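Local atomic coordinates of beta 1-3 glucanase (Clostridium beijerinckii NCIMB 8052, PDB entry 5H4E), a protein that probably hydrolyses beta-1,3-glucans through its glycoside hydrolase family 64 domain. Residues A[42-50]-A[83-92]. Residues are numbered along the deposited sequence; the frame is centred on the assembly and turned at random.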
loop_
_atom_site.group_PDB
_atom_site.type_symbol
_atom_site.label_atom_id
_atom_site.label_comp_id
_atom_site.label_asym_id
_atom_site.label_seq_id
_atom_site.Cartn_x
_atom_site.Cartn_y
_atom_site.Cartn_z
ATOM N N HIS A 42 17.879 7.721 3.447
ATOM C CA HIS A 42 18.028 6.299 3.180
ATOM C C HIS A 42 18.824 5.712 4.328
ATOM O O HIS A 42 19.661 6.393 4.931
ATOM C CB HIS A 42 18.726 6.043 1.848
ATOM C CG HIS A 42 20.080 6.668 1.753
ATOM N ND1 HIS A 42 21.246 5.938 1.824
ATOM C CD2 HIS A 42 20.452 7.960 1.581
ATOM C CE1 HIS A 42 22.279 6.752 1.705
ATOM N NE2 HIS A 42 21.826 7.983 1.558
ATOM N N VAL A 43 18.557 4.452 4.636
ATOM C CA VAL A 43 19.197 3.791 5.763
ATOM C C VAL A 43 20.469 3.102 5.302
ATOM O O VAL A 43 20.443 2.322 4.342
ATOM C CB VAL A 43 18.254 2.755 6.410
ATOM C CG1 VAL A 43 18.861 2.204 7.685
ATOM C CG2 VAL A 43 16.910 3.373 6.668
ATOM N N ASP A 44 21.588 3.361 5.972
ATOM C CA ASP A 44 22.815 2.702 5.553
ATOM C C ASP A 44 22.866 1.315 6.192
ATOM O O ASP A 44 21.879 0.864 6.801
ATOM C CB ASP A 44 24.068 3.561 5.872
ATOM C CG ASP A 44 24.379 3.696 7.381
ATOM O OD1 ASP A 44 23.804 2.975 8.215
ATOM O OD2 ASP A 44 25.242 4.542 7.726
ATOM N N LEU A 45 23.996 0.633 6.052
ATOM C CA LEU A 45 24.078 -0.756 6.497
ATOM C C LEU A 45 24.127 -0.896 8.023
ATOM O O LEU A 45 23.975 -1.999 8.560
ATOM C CB LEU A 45 25.292 -1.441 5.878
ATOM C CG LEU A 45 25.294 -1.580 4.354
ATOM C CD1 LEU A 45 26.564 -2.277 3.884
ATOM C CD2 LEU A 45 24.038 -2.328 3.882
ATOM N N ASN A 46 24.319 0.208 8.729
ATOM C CA ASN A 46 24.381 0.138 10.186
ATOM C C ASN A 46 23.186 0.804 10.866
ATOM O O ASN A 46 23.189 1.007 12.084
ATOM C CB ASN A 46 25.688 0.756 10.697
ATOM C CG ASN A 46 26.914 0.066 10.134
ATOM O OD1 ASN A 46 27.133 -1.125 10.370
ATOM N ND2 ASN A 46 27.714 0.806 9.381
ATOM N N GLY A 47 22.166 1.155 10.093
ATOM C CA GLY A 47 20.963 1.721 10.676
ATOM C C GLY A 47 20.917 3.230 10.825
ATOM O O GLY A 47 19.991 3.769 11.422
ATOM N N ASN A 48 21.913 3.927 10.294
ATOM C CA ASN A 48 21.904 5.389 10.321
ATOM C C ASN A 48 20.962 5.994 9.285
ATOM O O ASN A 48 20.880 5.505 8.153
ATOM C CB ASN A 48 23.322 5.930 10.088
ATOM C CG ASN A 48 24.294 5.445 11.122
ATOM O OD1 ASN A 48 24.202 5.830 12.291
ATOM N ND2 ASN A 48 25.232 4.595 10.713
ATOM N N LEU A 49 20.266 7.069 9.654
ATOM C CA LEU A 49 19.382 7.734 8.697
ATOM C C LEU A 49 20.174 8.810 7.950
ATOM O O LEU A 49 20.317 9.922 8.437
ATOM C CB LEU A 49 18.166 8.343 9.394
ATOM C CG LEU A 49 17.296 7.357 10.173
ATOM C CD1 LEU A 49 16.012 8.029 10.642
ATOM C CD2 LEU A 49 16.994 6.113 9.339
ATOM N N ILE A 50 20.685 8.466 6.769
ATOM C CA ILE A 50 21.488 9.411 5.979
ATOM C C ILE A 50 20.597 10.293 5.117
ATOM O O ILE A 50 19.862 9.781 4.267
ATOM C CB ILE A 50 22.480 8.702 5.052
ATOM C CG1 ILE A 50 23.238 7.601 5.794
ATOM C CG2 ILE A 50 23.449 9.711 4.457
ATOM C CD1 ILE A 50 24.077 8.123 6.959
ATOM N N GLN A 83 25.758 -9.187 -0.014
ATOM C CA GLN A 83 26.595 -8.289 0.791
ATOM C C GLN A 83 26.078 -8.200 2.228
ATOM O O GLN A 83 26.830 -8.371 3.176
ATOM C CB GLN A 83 26.659 -6.882 0.190
ATOM C CG GLN A 83 27.350 -5.868 1.119
ATOM C CD GLN A 83 27.697 -4.538 0.443
ATOM O OE1 GLN A 83 27.315 -4.290 -0.700
ATOM N NE2 GLN A 83 28.419 -3.678 1.160
ATOM N N GLN A 84 24.788 -7.917 2.384
ATOM C CA GLN A 84 24.169 -7.915 3.702
ATOM C C GLN A 84 22.683 -8.239 3.535
ATOM O O GLN A 84 21.977 -7.536 2.813
ATOM C CB GLN A 84 24.353 -6.569 4.400
ATOM C CG GLN A 84 23.834 -6.544 5.846
ATOM C CD GLN A 84 24.268 -5.308 6.608
ATOM O OE1 GLN A 84 25.461 -5.028 6.738
ATOM N NE2 GLN A 84 23.296 -4.550 7.112
ATOM N N SER A 85 22.229 -9.305 4.184
ATOM C CA SER A 85 20.895 -9.845 3.929
ATOM C C SER A 85 19.836 -9.235 4.838
ATOM O O SER A 85 18.652 -9.560 4.740
ATOM C CB SER A 85 20.897 -11.363 4.106
ATOM O OG SER A 85 21.169 -11.703 5.466
ATOM N N TYR A 86 20.272 -8.356 5.727
ATOM C CA TYR A 86 19.394 -7.767 6.728
ATOM C C TYR A 86 19.649 -6.266 6.820
ATOM O O TYR A 86 20.727 -5.784 6.466
ATOM C CB TYR A 86 19.615 -8.423 8.092
ATOM C CG TYR A 86 21.068 -8.347 8.518
ATOM C CD1 TYR A 86 21.970 -9.338 8.145
ATOM C CD2 TYR A 86 21.552 -7.256 9.243
ATOM C CE1 TYR A 86 23.319 -9.259 8.501
ATOM C CE2 TYR A 86 22.904 -7.165 9.604
ATOM C CZ TYR A 86 23.775 -8.173 9.231
ATOM O OH TYR A 86 25.103 -8.102 9.584
ATOM N N ALA A 87 18.653 -5.546 7.318
ATOM C CA ALA A 87 18.763 -4.124 7.601
ATOM C C ALA A 87 18.496 -3.841 9.081
ATOM O O ALA A 87 17.699 -4.539 9.719
ATOM C CB ALA A 87 17.790 -3.347 6.735
ATOM N N TYR A 88 19.176 -2.840 9.628
ATOM C CA TYR A 88 18.809 -2.289 10.938
ATOM C C TYR A 88 18.009 -1.023 10.732
ATOM O O TYR A 88 18.390 -0.204 9.906
ATOM C CB TYR A 88 20.040 -1.955 11.784
ATOM C CG TYR A 88 20.970 -3.103 12.072
ATOM C CD1 TYR A 88 20.611 -4.098 12.975
ATOM C CD2 TYR A 88 22.226 -3.171 11.475
ATOM C CE1 TYR A 88 21.465 -5.137 13.267
ATOM C CE2 TYR A 88 23.092 -4.213 11.757
ATOM C CZ TYR A 88 22.704 -5.188 12.658
ATOM O OH TYR A 88 23.537 -6.232 12.951
ATOM N N ILE A 89 16.906 -0.844 11.459
ATOM C CA ILE A 89 16.257 0.472 11.469
ATOM C C ILE A 89 16.160 1.025 12.879
ATOM O O ILE A 89 15.977 0.268 13.847
ATOM C CB ILE A 89 14.816 0.463 10.843
ATOM C CG1 ILE A 89 13.924 -0.562 11.529
ATOM C CG2 ILE A 89 14.873 0.191 9.351
ATOM C CD1 ILE A 89 12.444 -0.297 11.310
ATOM N N PRO A 90 16.310 2.353 13.001
ATOM C CA PRO A 90 16.002 3.093 14.219
ATOM C C PRO A 90 14.569 3.576 14.098
ATOM O O PRO A 90 13.926 3.197 13.117
ATOM C CB PRO A 90 16.991 4.252 14.173
ATOM C CG PRO A 90 17.017 4.589 12.711
ATOM C CD PRO A 90 16.862 3.250 11.964
ATOM N N LYS A 91 14.075 4.371 15.046
ATOM C CA LYS A 91 12.782 5.033 14.874
ATOM C C LYS A 91 12.780 5.723 13.508
ATOM O O LYS A 91 13.796 6.292 13.102
ATOM C CB LYS A 91 12.525 6.048 15.988
ATOM C CG LYS A 91 12.440 5.461 17.389
ATOM C CD LYS A 91 11.158 4.708 17.599
ATOM C CE LYS A 91 11.007 4.272 19.066
ATOM N NZ LYS A 91 11.052 5.432 20.008
ATOM N N ILE A 92 11.659 5.636 12.793
ATOM C CA ILE A 92 11.597 6.135 11.420
ATOM C C ILE A 92 10.138 6.231 10.986
ATOM O O ILE A 92 9.291 5.464 11.449
ATOM C CB ILE A 92 12.400 5.217 10.443
ATOM C CG1 ILE A 92 12.579 5.872 9.066
ATOM C CG2 ILE A 92 11.749 3.840 10.323
ATOM C CD1 ILE A 92 13.539 5.099 8.149
HETATM O O HOH W 1 20.401 -0.944 8.028
HETATM O O HOH W 2 26.495 -3.785 8.977
#
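A beta-hairpin tip, the type I turn Asp44-Gly47 joining strands 40-43 and 49-51, lies against strand 86-92, and Leu45 at its tip meets Gln84 just before that strand. Gln84 NE2 donates to Leu45 O at 3.0 Å; the 178° N-H...O angle and a donor lying in the carbonyl plane, on a lone pair, mark a well-aimed bond. The same nitrogen also donates to Tyr86 O (2.9 Å), so two acceptors, both nearly in the amide plane, fix that plane's rotation. Gln84 CG stands anti to the backbone N (chi1 -175°) and the chain beyond is extended, carrying the amide alongside the oppositely running Leu45 side chain. Leu45 O also sits at the edge of the Tyr88 ring, 3.6 Å from CD2. One water bridges the backbones, donating to Asp44 O and accepting from Tyr88 N. Gly47 CA makes a CA-H...O contact of 3.3 Å with Tyr88 O. At the far end Leu49 CD2 meets Pro90 CG (3.7 Å) and Ile92 CD1 (3.8 Å). In the hairpin loop, Asp44 OD1 accepts from Asn46 N, which makes an Asx turn, and from Asn48 N on the carboxylate's opposite face. Strand 86-92 is outermost in another sheet, pairing with strand 9-16; the arrangement is an Asx-turn beta-hairpin packed against that edge strand.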